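Side-chain contact in Dps family protein (Staphylococcus aureus subsp. aureus, PDB 2D5K), which belongs to the Dps family of twelve-subunit ferritin-like shells and probably binds and oxidises iron and helps compact the nucleoid: residues N13-N18 against D57-R62. Sequence-based numbering, arbitrary orientation.
Sequences NQQVAN and DELAER
Leu59 meets Gln15 and Val16 where helix 38-65 packs against helix 5-32. The segments run roughly antiparallel, at 149°, with their axes 9.1 Å apart at the closest. CA of Val16 lies 6.6 Å from CA of Leu59. The second segment opens with Asp57, which faces away from helix 5-32. Leu59 then points toward helix 5-32. Its CG is anti to the carbonyl carbon (chi1 -58°), and Leu59 CD1 comes to 3.4 Å from Gln15 CB, a close touch. The two side chains lie alongside each other and point the same way. The Gln15 chain bends at chi2 (-48°), and its amide ends up turned away from helix 38-65. There Gln15 OE1 accepts a bond from Asn18 ND2 at 3.2 Å, with the donor well above the carbonyl plane. Gln15 NE2 donates to Gln109 OE1, so both ends of the buried amide have a polar partner. Val16 passes Leu59 in the opposite direction, with Val16 CG2 4.0 Å from Leu59 CB. Val16 CG2 also lies 4.1 Å from the backbone N of Ala60. Between the two segments the touching groups are mainly carbon atoms. Asp57 and Glu61 hydrogen-bond Trp31 and His42 of a second subunit, and Arg62 makes salt bridges to Asp122 of its own chain and to Asp137 of a third subunit. The contact belongs to the buried interior of the ferritin-like four-helix bundle, where helix 92-120 packs on Gln15 and helix 123-147 on Leu59.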
loop_
_atom_site.group_PDB
_atom_site.type_symbol
_atom_site.label_atom_id
_atom_site.label_comp_id
_atom_site.label_asym_id
_atom_site.label_seq_id
_atom_site.Cartn_x
_atom_site.Cartn_y
_atom_site.Cartn_z
ATOM N N ASN B 13 -17.134 19.525 -26.773
ATOM C CA ASN B 13 -16.155 19.187 -27.802
ATOM C C ASN B 13 -15.078 20.256 -27.937
ATOM O O ASN B 13 -13.931 19.945 -28.252
ATOM C CB ASN B 13 -16.831 18.956 -29.159
ATOM C CG ASN B 13 -17.201 17.503 -29.377
ATOM O OD1 ASN B 13 -16.472 16.600 -28.961
ATOM N ND2 ASN B 13 -18.330 17.267 -30.040
ATOM N N GLN B 14 -15.444 21.511 -27.698
ATOM C CA GLN B 14 -14.476 22.597 -27.775
ATOM C C GLN B 14 -13.350 22.308 -26.787
ATOM O O GLN B 14 -12.178 22.517 -27.095
ATOM C CB GLN B 14 -15.136 23.935 -27.438
ATOM C CG GLN B 14 -14.164 25.107 -27.301
ATOM C CD GLN B 14 -13.495 25.487 -28.615
ATOM O OE1 GLN B 14 -14.161 25.880 -29.574
ATOM N NE2 GLN B 14 -12.172 25.372 -28.660
ATOM N N GLN B 15 -13.706 21.816 -25.600
ATOM C CA GLN B 15 -12.698 21.497 -24.595
ATOM C C GLN B 15 -11.961 20.200 -24.926
ATOM O O GLN B 15 -10.770 20.082 -24.654
ATOM C CB GLN B 15 -13.326 21.401 -23.201
ATOM C CG GLN B 15 -13.908 22.717 -22.686
ATOM C CD GLN B 15 -12.946 23.881 -22.844
ATOM O OE1 GLN B 15 -11.758 23.768 -22.538
ATOM N NE2 GLN B 15 -13.458 25.012 -23.318
ATOM N N VAL B 16 -12.654 19.224 -25.507
ATOM C CA VAL B 16 -11.976 17.978 -25.866
ATOM C C VAL B 16 -10.873 18.347 -26.854
ATOM O O VAL B 16 -9.750 17.841 -26.771
ATOM C CB VAL B 16 -12.934 16.958 -26.535
ATOM C CG1 VAL B 16 -12.146 15.734 -27.001
ATOM C CG2 VAL B 16 -14.007 16.528 -25.550
ATOM N N ALA B 17 -11.202 19.250 -27.774
ATOM C CA ALA B 17 -10.254 19.718 -28.779
ATOM C C ALA B 17 -9.102 20.483 -28.128
ATOM O O ALA B 17 -7.935 20.191 -28.391
ATOM C CB ALA B 17 -10.963 20.606 -29.793
ATOM N N ASN B 18 -9.431 21.460 -27.282
ATOM C CA ASN B 18 -8.410 22.252 -26.591
ATOM C C ASN B 18 -7.405 21.389 -25.842
ATOM O O ASN B 18 -6.197 21.565 -25.972
ATOM C CB ASN B 18 -9.030 23.190 -25.547
ATOM C CG ASN B 18 -9.837 24.315 -26.154
ATOM O OD1 ASN B 18 -9.643 24.694 -27.309
ATOM N ND2 ASN B 18 -10.739 24.880 -25.354
ATOM N N ASP B 57 -10.965 12.491 -21.551
ATOM C CA ASP B 57 -11.788 11.300 -21.391
ATOM C C ASP B 57 -13.101 11.608 -20.676
ATOM O O ASP B 57 -14.163 11.133 -21.087
ATOM C CB ASP B 57 -11.014 10.228 -20.624
ATOM C CG ASP B 57 -11.664 8.860 -20.721
ATOM O OD1 ASP B 57 -11.909 8.399 -21.856
ATOM O OD2 ASP B 57 -11.920 8.246 -19.668
ATOM N N GLU B 58 -13.030 12.402 -19.611
ATOM C CA GLU B 58 -14.226 12.754 -18.853
ATOM C C GLU B 58 -15.258 13.467 -19.716
ATOM O O GLU B 58 -16.425 13.076 -19.758
ATOM C CB GLU B 58 -13.876 13.656 -17.663
ATOM C CG GLU B 58 -15.116 14.147 -16.904
ATOM C CD GLU B 58 -14.810 15.238 -15.894
ATOM O OE1 GLU B 58 -14.114 16.207 -16.261
ATOM O OE2 GLU B 58 -15.282 15.132 -14.740
ATOM N N LEU B 59 -14.831 14.521 -20.403
ATOM C CA LEU B 59 -15.748 15.279 -21.239
ATOM C C LEU B 59 -16.231 14.480 -22.444
ATOM O O LEU B 59 -17.390 14.592 -22.845
ATOM C CB LEU B 59 -15.096 16.595 -21.687
ATOM C CG LEU B 59 -14.639 17.527 -20.556
ATOM C CD1 LEU B 59 -14.405 18.918 -21.116
ATOM C CD2 LEU B 59 -15.691 17.594 -19.456
ATOM N N ALA B 60 -15.355 13.664 -23.020
ATOM C CA ALA B 60 -15.747 12.856 -24.168
ATOM C C ALA B 60 -16.825 11.843 -23.776
ATOM O O ALA B 60 -17.779 11.628 -24.522
ATOM C CB ALA B 60 -14.537 12.126 -24.740
ATOM N N GLU B 61 -16.679 11.220 -22.609
ATOM C CA GLU B 61 -17.664 10.233 -22.178
ATOM C C GLU B 61 -18.958 10.874 -21.691
ATOM O O GLU B 61 -19.980 10.201 -21.572
ATOM C CB GLU B 61 -17.076 9.316 -21.106
ATOM C CG GLU B 61 -15.811 8.606 -21.579
ATOM C CD GLU B 61 -15.526 7.322 -20.831
ATOM O OE1 GLU B 61 -15.826 7.247 -19.622
ATOM O OE2 GLU B 61 -14.983 6.386 -21.457
ATOM N N ARG B 62 -18.918 12.173 -21.405
ATOM C CA ARG B 62 -20.133 12.867 -20.992
ATOM C C ARG B 62 -20.917 13.107 -22.274
ATOM O O ARG B 62 -22.138 12.950 -22.309
ATOM C CB ARG B 62 -19.814 14.205 -20.316
ATOM C CG ARG B 62 -21.053 15.081 -20.078
ATOM C CD ARG B 62 -22.131 14.331 -19.283
ATOM N NE ARG B 62 -23.379 15.095 -19.191
ATOM C CZ ARG B 62 -24.529 14.593 -18.754
ATOM N NH1 ARG B 62 -24.597 13.325 -18.363
ATOM N NH2 ARG B 62 -25.618 15.354 -18.717
#